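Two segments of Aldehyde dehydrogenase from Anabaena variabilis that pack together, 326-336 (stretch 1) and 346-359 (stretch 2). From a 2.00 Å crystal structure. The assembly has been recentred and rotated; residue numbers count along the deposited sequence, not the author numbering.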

ATOM      1  N   GLU A 326     -35.340 -11.007 -20.651  1.00 40.98           N
ATOM      2  CA  GLU A 326     -35.139 -10.874 -22.090  1.00 44.35           C
ATOM      3  C   GLU A 326     -34.215 -11.969 -22.655  1.00 42.51           C
ATOM      4  O   GLU A 326     -34.394 -12.393 -23.770  1.00 43.20           O
ATOM      5  CB  GLU A 326     -34.597  -9.472 -22.422  1.00 48.27           C
ATOM      6  CG  GLU A 326     -33.983  -9.294 -23.815  1.00 55.48           C
ATOM      7  CD  GLU A 326     -35.011  -9.262 -24.930  1.00 64.80           C
ATOM      8  OE1 GLU A 326     -36.219  -9.468 -24.639  1.00 70.93           O
ATOM      9  OE2 GLU A 326     -34.618  -9.031 -26.109  1.00 71.76           O
ATOM     10  N   LYS A 327     -33.216 -12.411 -21.888  1.00 39.32           N
ATOM     11  CA  LYS A 327     -32.228 -13.353 -22.398  1.00 40.53           C
ATOM     12  C   LYS A 327     -32.551 -14.805 -22.057  1.00 41.44           C
ATOM     13  O   LYS A 327     -31.722 -15.691 -22.273  1.00 41.80           O
ATOM     14  CB  LYS A 327     -30.838 -12.947 -21.886  1.00 39.35           C
ATOM     15  CG  LYS A 327     -30.329 -11.715 -22.609  1.00 40.62           C
ATOM     16  CD  LYS A 327     -29.032 -11.193 -22.042  1.00 39.80           C
ATOM     17  CE  LYS A 327     -28.525 -10.053 -22.930  1.00 42.35           C
ATOM     18  NZ  LYS A 327     -27.496  -9.313 -22.140  1.00 43.89           N
ATOM     19  N   GLY A 328     -33.735 -15.044 -21.495  1.00 40.05           N
ATOM     20  CA  GLY A 328     -34.237 -16.394 -21.322  1.00 40.27           C
ATOM     21  C   GLY A 328     -34.391 -16.830 -19.880  1.00 38.91           C
ATOM     22  O   GLY A 328     -34.841 -17.934 -19.648  1.00 38.63           O
ATOM     23  N   ALA A 329     -34.024 -16.004 -18.900  1.00 37.90           N
ATOM     24  CA  ALA A 329     -34.051 -16.475 -17.489  1.00 36.25           C
ATOM     25  C   ALA A 329     -35.479 -16.872 -17.085  1.00 37.03           C
ATOM     26  O   ALA A 329     -36.442 -16.359 -17.640  1.00 35.90           O
ATOM     27  CB  ALA A 329     -33.505 -15.417 -16.553  1.00 35.46           C
ATOM     28  N   VAL A 330     -35.582 -17.832 -16.163  1.00 36.60           N
ATOM     29  CA  VAL A 330     -36.842 -18.282 -15.572  1.00 37.11           C
ATOM     30  C   VAL A 330     -36.872 -17.815 -14.123  1.00 36.90           C
ATOM     31  O   VAL A 330     -35.964 -18.118 -13.380  1.00 38.24           O
ATOM     32  CB  VAL A 330     -36.923 -19.831 -15.589  1.00 37.93           C
ATOM     33  CG1 VAL A 330     -38.141 -20.337 -14.821  1.00 38.43           C
ATOM     34  CG2 VAL A 330     -36.960 -20.347 -17.041  1.00 38.93           C
ATOM     35  N   ILE A 331     -37.898 -17.073 -13.731  1.00 35.47           N
ATOM     36  CA  ILE A 331     -38.040 -16.569 -12.374  1.00 36.52           C
ATOM     37  C   ILE A 331     -38.910 -17.549 -11.623  1.00 37.10           C
ATOM     38  O   ILE A 331     -40.048 -17.756 -12.012  1.00 35.58           O
ATOM     39  CB  ILE A 331     -38.792 -15.217 -12.338  1.00 38.00           C
ATOM     40  CG1 ILE A 331     -38.137 -14.182 -13.280  1.00 39.81           C
ATOM     41  CG2 ILE A 331     -38.969 -14.710 -10.910  1.00 37.71           C
ATOM     42  CD1 ILE A 331     -36.942 -13.496 -12.767  1.00 40.58           C
ATOM     43  N   HIS A 332     -38.398 -18.131 -10.547  1.00 35.96           N
ATOM     44  CA  HIS A 332     -39.198 -19.057  -9.758  1.00 37.60           C
ATOM     45  C   HIS A 332     -39.944 -18.398  -8.610  1.00 38.39           C
ATOM     46  O   HIS A 332     -40.962 -18.909  -8.177  1.00 39.77           O
ATOM     47  CB  HIS A 332     -38.325 -20.180  -9.243  1.00 37.80           C
ATOM     48  CG  HIS A 332     -37.681 -20.962 -10.333  1.00 38.81           C
ATOM     49  ND1 HIS A 332     -38.242 -22.102 -10.858  1.00 42.51           N
ATOM     50  CD2 HIS A 332     -36.555 -20.742 -11.043  1.00 40.01           C
ATOM     51  CE1 HIS A 332     -37.476 -22.574 -11.824  1.00 41.20           C
ATOM     52  NE2 HIS A 332     -36.451 -21.760 -11.963  1.00 42.07           N
ATOM     53  N   CYS A 333     -39.440 -17.282  -8.110  1.00 36.64           N
ATOM     54  CA  CYS A 333     -40.059 -16.584  -6.994  1.00 37.59           C
ATOM     55  C   CYS A 333     -39.507 -15.173  -7.003  1.00 37.00           C
ATOM     56  O   CYS A 333     -38.411 -14.895  -7.539  1.00 37.06           O
ATOM     57  CB  CYS A 333     -39.795 -17.287  -5.636  1.00 36.85           C
ATOM     58  SG  CYS A 333     -38.057 -17.370  -5.048  1.00 36.30           S
ATOM     59  N   GLY A 334     -40.275 -14.276  -6.427  1.00 37.63           N
ATOM     60  CA  GLY A 334     -39.947 -12.862  -6.433  1.00 37.89           C
ATOM     61  C   GLY A 334     -39.842 -12.279  -7.831  1.00 37.83           C
ATOM     62  O   GLY A 334     -40.749 -12.403  -8.592  1.00 37.50           O
ATOM     63  N   GLY A 335     -38.774 -11.546  -8.129  1.00 36.34           N
ATOM     64  CA  GLY A 335     -38.571 -11.077  -9.487  1.00 38.20           C
ATOM     65  C   GLY A 335     -39.209  -9.768  -9.881  1.00 39.39           C
ATOM     66  O   GLY A 335     -39.192  -9.431 -11.047  1.00 40.06           O
ATOM     67  N   LYS A 336     -39.700  -8.997  -8.911  1.00 39.24           N
ATOM     68  CA  LYS A 336     -40.320  -7.707  -9.179  1.00 41.29           C
ATOM     69  C   LYS A 336     -39.812  -6.604  -8.258  1.00 36.71           C
ATOM     70  O   LYS A 336     -40.008  -6.692  -7.047  1.00 35.54           O
ATOM     71  CB  LYS A 336     -41.816  -7.790  -8.929  1.00 46.65           C
ATOM     72  CG  LYS A 336     -42.546  -8.789  -9.779  1.00 55.37           C
ATOM     73  CD  LYS A 336     -44.017  -8.816  -9.367  1.00 61.60           C
ATOM     74  CE  LYS A 336     -44.523 -10.236  -9.137  1.00 65.49           C
ATOM     75  NZ  LYS A 336     -44.601 -11.007 -10.405  1.00 70.94           N
ATOM     76  N   CYS A 346     -37.847  -5.395  -3.288  1.00 32.90           N
ATOM     77  CA  CYS A 346     -37.686  -6.610  -4.093  1.00 31.31           C
ATOM     78  C   CYS A 346     -37.602  -7.784  -3.139  1.00 30.60           C
ATOM     79  O   CYS A 346     -36.827  -7.769  -2.163  1.00 29.91           O
ATOM     80  CB  CYS A 346     -36.409  -6.573  -4.932  1.00 31.22           C
ATOM     81  SG  CYS A 346     -36.328  -7.930  -6.167  1.00 34.76           S
ATOM     82  N   ARG A 347     -38.348  -8.816  -3.452  1.00 30.26           N
ATOM     83  CA  ARG A 347     -38.282 -10.028  -2.662  1.00 33.70           C
ATOM     84  C   ARG A 347     -37.132 -10.911  -3.122  1.00 32.03           C
ATOM     85  O   ARG A 347     -36.666 -10.807  -4.257  1.00 32.55           O
ATOM     86  CB  ARG A 347     -39.579 -10.835  -2.757  1.00 36.09           C
ATOM     87  CG  ARG A 347     -40.770 -10.190  -2.095  1.00 41.59           C
ATOM     88  CD  ARG A 347     -42.021 -11.035  -2.294  1.00 46.95           C
ATOM     89  NE  ARG A 347     -42.981 -10.677  -1.256  1.00 54.06           N
ATOM     90  CZ  ARG A 347     -43.862  -9.687  -1.333  1.00 54.45           C
ATOM     91  NH1 ARG A 347     -43.967  -8.937  -2.433  1.00 57.39           N
ATOM     92  NH2 ARG A 347     -44.656  -9.453  -0.295  1.00 58.38           N
ATOM     93  N   PRO A 348     -36.682 -11.795  -2.236  1.00 31.90           N
ATOM     94  CA  PRO A 348     -35.730 -12.848  -2.611  1.00 30.90           C
ATOM     95  C   PRO A 348     -36.148 -13.531  -3.909  1.00 31.10           C
ATOM     96  O   PRO A 348     -37.289 -13.927  -4.067  1.00 30.79           O
ATOM     97  CB  PRO A 348     -35.812 -13.813  -1.425  1.00 31.93           C
ATOM     98  CG  PRO A 348     -36.134 -12.928  -0.266  1.00 31.60           C
ATOM     99  CD  PRO A 348     -37.119 -11.935  -0.830  1.00 32.27           C
ATOM    100  N   THR A 349     -35.238 -13.571  -4.860  1.00 29.34           N
ATOM    101  CA  THR A 349     -35.538 -13.969  -6.213  1.00 29.74           C
ATOM    102  C   THR A 349     -34.608 -15.077  -6.640  1.00 31.22           C
ATOM    103  O   THR A 349     -33.393 -14.873  -6.656  1.00 30.49           O
ATOM    104  CB  THR A 349     -35.363 -12.764  -7.126  1.00 29.70           C
ATOM    105  OG1 THR A 349     -36.268 -11.732  -6.715  1.00 29.78           O
ATOM    106  CG2 THR A 349     -35.594 -13.090  -8.559  1.00 29.78           C
ATOM    107  N   VAL A 350     -35.165 -16.260  -6.948  1.00 30.43           N
ATOM    108  CA  VAL A 350     -34.389 -17.382  -7.520  1.00 29.79           C
ATOM    109  C   VAL A 350     -34.674 -17.455  -9.014  1.00 31.60           C
ATOM    110  O   VAL A 350     -35.841 -17.526  -9.411  1.00 32.54           O
ATOM    111  CB  VAL A 350     -34.746 -18.726  -6.866  1.00 31.30           C
ATOM    112  CG1 VAL A 350     -33.954 -19.875  -7.486  1.00 31.73           C
ATOM    113  CG2 VAL A 350     -34.513 -18.654  -5.366  1.00 31.56           C
HETATM  114  N   MSE A 351     -33.613 -17.473  -9.820  1.00 31.50           N
HETATM  115  CA  MSE A 351     -33.729 -17.618 -11.259  1.00 34.44           C
HETATM  116  C   MSE A 351     -32.842 -18.715 -11.778  1.00 34.51           C
HETATM  117  O   MSE A 351     -31.724 -18.922 -11.298  1.00 34.05           O
HETATM  118  CB  MSE A 351     -33.250 -16.388 -11.993  1.00 35.98           C
HETATM  119  CG  MSE A 351     -33.527 -15.059 -11.347  1.00 39.76           C
HETATM  120 SE   MSE A 351     -32.867 -13.584 -12.542  0.85 48.57          SE
HETATM  121  CE  MSE A 351     -31.410 -14.405 -13.409  1.00 40.93           C
ATOM    122  N   THR A 352     -33.303 -19.386 -12.818  1.00 34.97           N
ATOM    123  CA  THR A 352     -32.520 -20.428 -13.499  1.00 34.43           C
ATOM    124  C   THR A 352     -32.568 -20.148 -15.019  1.00 34.74           C
ATOM    125  O   THR A 352     -33.141 -19.141 -15.469  1.00 34.00           O
ATOM    126  CB  THR A 352     -33.012 -21.871 -13.172  1.00 36.16           C
ATOM    127  OG1 THR A 352     -34.327 -22.074 -13.687  1.00 34.22           O
ATOM    128  CG2 THR A 352     -33.019 -22.169 -11.634  1.00 36.26           C
ATOM    129  N   ASN A 353     -31.976 -21.053 -15.786  1.00 34.73           N
ATOM    130  CA  ASN A 353     -31.697 -20.828 -17.198  1.00 37.27           C
ATOM    131  C   ASN A 353     -30.925 -19.526 -17.391  1.00 36.54           C
ATOM    132  O   ASN A 353     -31.310 -18.685 -18.174  1.00 36.88           O
ATOM    133  CB  ASN A 353     -32.993 -20.783 -17.970  1.00 40.27           C
ATOM    134  CG  ASN A 353     -32.821 -21.225 -19.406  1.00 43.12           C
ATOM    135  OD1 ASN A 353     -32.269 -22.289 -19.671  1.00 43.46           O
ATOM    136  ND2 ASN A 353     -33.297 -20.407 -20.346  1.00 45.05           N
ATOM    137  N   VAL A 354     -29.867 -19.348 -16.602  1.00 35.60           N
ATOM    138  CA  VAL A 354     -29.075 -18.094 -16.596  1.00 34.31           C
ATOM    139  C   VAL A 354     -27.686 -18.389 -17.134  1.00 34.30           C
ATOM    140  O   VAL A 354     -27.279 -19.562 -17.228  1.00 34.36           O
ATOM    141  CB  VAL A 354     -28.972 -17.469 -15.202  1.00 35.08           C
ATOM    142  CG1 VAL A 354     -30.334 -17.025 -14.708  1.00 33.84           C
ATOM    143  CG2 VAL A 354     -28.368 -18.449 -14.189  1.00 34.69           C
ATOM    144  N   ASN A 355     -27.001 -17.342 -17.560  1.00 33.50           N
ATOM    145  CA  ASN A 355     -25.655 -17.494 -18.098  1.00 35.26           C
ATOM    146  C   ASN A 355     -24.903 -16.168 -18.067  1.00 35.32           C
ATOM    147  O   ASN A 355     -25.450 -15.128 -17.668  1.00 32.67           O
ATOM    148  CB  ASN A 355     -25.677 -18.115 -19.493  1.00 36.88           C
ATOM    149  CG  ASN A 355     -26.340 -17.227 -20.520  1.00 38.98           C
ATOM    150  OD1 ASN A 355     -25.958 -16.092 -20.725  1.00 38.67           O
ATOM    151  ND2 ASN A 355     -27.353 -17.752 -21.171  1.00 43.50           N
ATOM    152  N   HIS A 356     -23.643 -16.211 -18.464  1.00 36.58           N
ATOM    153  CA  HIS A 356     -22.783 -15.059 -18.316  1.00 35.24           C
ATOM    154  C   HIS A 356     -22.974 -14.045 -19.462  1.00 37.51           C
ATOM    155  O   HIS A 356     -22.257 -13.042 -19.502  1.00 36.89           O
ATOM    156  CB  HIS A 356     -21.320 -15.515 -18.185  1.00 35.86           C
ATOM    157  CG  HIS A 356     -20.964 -16.060 -16.833  1.00 35.12           C
ATOM    158  ND1 HIS A 356     -19.685 -15.997 -16.327  1.00 37.86           N
ATOM    159  CD2 HIS A 356     -21.713 -16.654 -15.871  1.00 38.30           C
ATOM    160  CE1 HIS A 356     -19.655 -16.533 -15.115  1.00 38.05           C
ATOM    161  NE2 HIS A 356     -20.876 -16.928 -14.803  1.00 36.52           N
ATOM    162  N   SER A 357     -23.960 -14.239 -20.353  1.00 35.67           N
ATOM    163  CA  SER A 357     -24.334 -13.130 -21.258  1.00 37.02           C
ATOM    164  C   SER A 357     -25.190 -12.087 -20.526  1.00 36.85           C
ATOM    165  O   SER A 357     -25.396 -10.996 -21.033  1.00 36.26           O
ATOM    166  CB  SER A 357     -25.111 -13.621 -22.481  1.00 38.64           C
ATOM    167  OG  SER A 357     -26.434 -13.991 -22.120  1.00 37.96           O
HETATM  168  N   MSE A 358     -25.684 -12.411 -19.331  1.00 34.06           N
HETATM  169  CA  MSE A 358     -26.619 -11.525 -18.624  1.00 33.49           C
HETATM  170  C   MSE A 358     -25.921 -10.642 -17.592  1.00 33.58           C
HETATM  171  O   MSE A 358     -24.964 -11.065 -16.894  1.00 34.63           O
HETATM  172  CB  MSE A 358     -27.698 -12.368 -17.888  1.00 33.76           C
HETATM  173  CG  MSE A 358     -28.447 -13.341 -18.755  1.00 33.99           C
HETATM  174 SE   MSE A 358     -29.425 -14.634 -17.613  1.00 36.35          SE
HETATM  175  CE  MSE A 358     -30.345 -15.499 -19.105  1.00 36.58           C
ATOM    176  N   LYS A 359     -26.434  -9.424 -17.419  1.00 34.43           N
ATOM    177  CA  LYS A 359     -25.896  -8.496 -16.439  1.00 34.66           C
ATOM    178  C   LYS A 359     -25.920  -9.032 -15.049  1.00 33.29           C
ATOM    179  O   LYS A 359     -25.010  -8.783 -14.257  1.00 29.81           O
ATOM    180  CB  LYS A 359     -26.725  -7.230 -16.416  1.00 38.49           C
ATOM    181  CG  LYS A 359     -26.582  -6.380 -17.663  1.00 41.40           C
ATOM    182  CD  LYS A 359     -27.602  -5.258 -17.559  1.00 43.07           C
ATOM    183  CE  LYS A 359     -27.841  -4.561 -18.875  1.00 46.38           C
ATOM    184  NZ  LYS A 359     -26.977  -3.363 -18.930  1.00 48.90           N
TER
HETATM  185  O   HOH W   1     -29.187 -16.012 -23.295  1.00 50.11           O
HETATM  186  O   HOH W   2     -30.796 -18.606 -21.107  1.00 50.80           O
HETATM  187  O   HOH W   3     -40.246  -9.017  -5.677  1.00 44.98           O

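The two stretches meet as neighbouring antiparallel strands, about 4.8 Å apart at closest approach, with N-to-C directions 146° apart. Together they bury 846 Å², counting both sides; Thr 349, Val 350, Met 351 and Thr 352 are all buried, while Val 330 stays exposed. Val 330 pairs with Thr 352 in a hydrogen-bonded bridge: Val 330 N donates to Thr 352 O at 2.9 Å, and Thr 352 N donates to Val 330 O at 3.0 Å. Ile 331 and Met 351 form the next, non-hydrogen-bonded pair, and His 332 N then reaches Val 350 O at 2.9 Å. Beyond this the ladder loosens. Val 350 N makes only a weak bond to Cys 333 SG, at 3.6 Å, while Thr 349 CA lies 3.3 Å from Cys 333 O in a CA-H...O contact.

At the far end, a hydroxyl takes over from the backbone. Gly 335 N donates to Thr 349 OG1 at 2.9 Å, and Thr 349 OG1 donates in turn to Arg 347 O at 2.7 Å, so one threonine both joins the stretches and ties down the loop that leads into its strand. The two glycines here suit their places: a CB on Gly 334 would clash with Pro 348 O and Thr 349 OG1, and one on Gly 335 would run into Ile 331 CG2. Water 3 fills the next gap, donating to Lys 336 O (2.7 Å) and accepting from Arg 347 N (2.9 Å).

Side chains sort by sheet face. Ile 331 and Met 351, a selenomethionine, share one face, where Ile 331 CD1 packs 4.0 Å from Met 351 CG. Val 330, Thr 352, Cys 333 and Val 350 lie on the other, with Cys 333 SG 3.8 Å from Val 350 CG2. His 332, with chi1 in m, brings its ring edge to stretch 2, and its NE2 hydrogen-bonds Thr 352 OG1 at 2.8 Å; this threonine thus serves the contact through both backbone and hydroxyl.

Before the strand, Ala 329 offers a small methyl to a greasy pocket: its CB lies 3.9 Å from Met 351 CE, 4.0 Å from Val 354 CG1 and 4.1 Å from CE of Met 358, the second selenomethionine. Gly 328, at phi 115°, adopts a backbone shape that itself calls for glycine, and its O accepts from Asn 353 ND2 at 3.0 Å in a nearly straight bond.

The exposed margin relies on reach. Lys 327 extends, its last three chi angles all t, until NZ donates to Ser 357 O at 2.9 Å. That carbonyl sits in the type I turn from Asn 355 to Met 358, braced by Ser 357 OG and N, both donating to Asn 355 OD1 (2.6 and 2.8 Å).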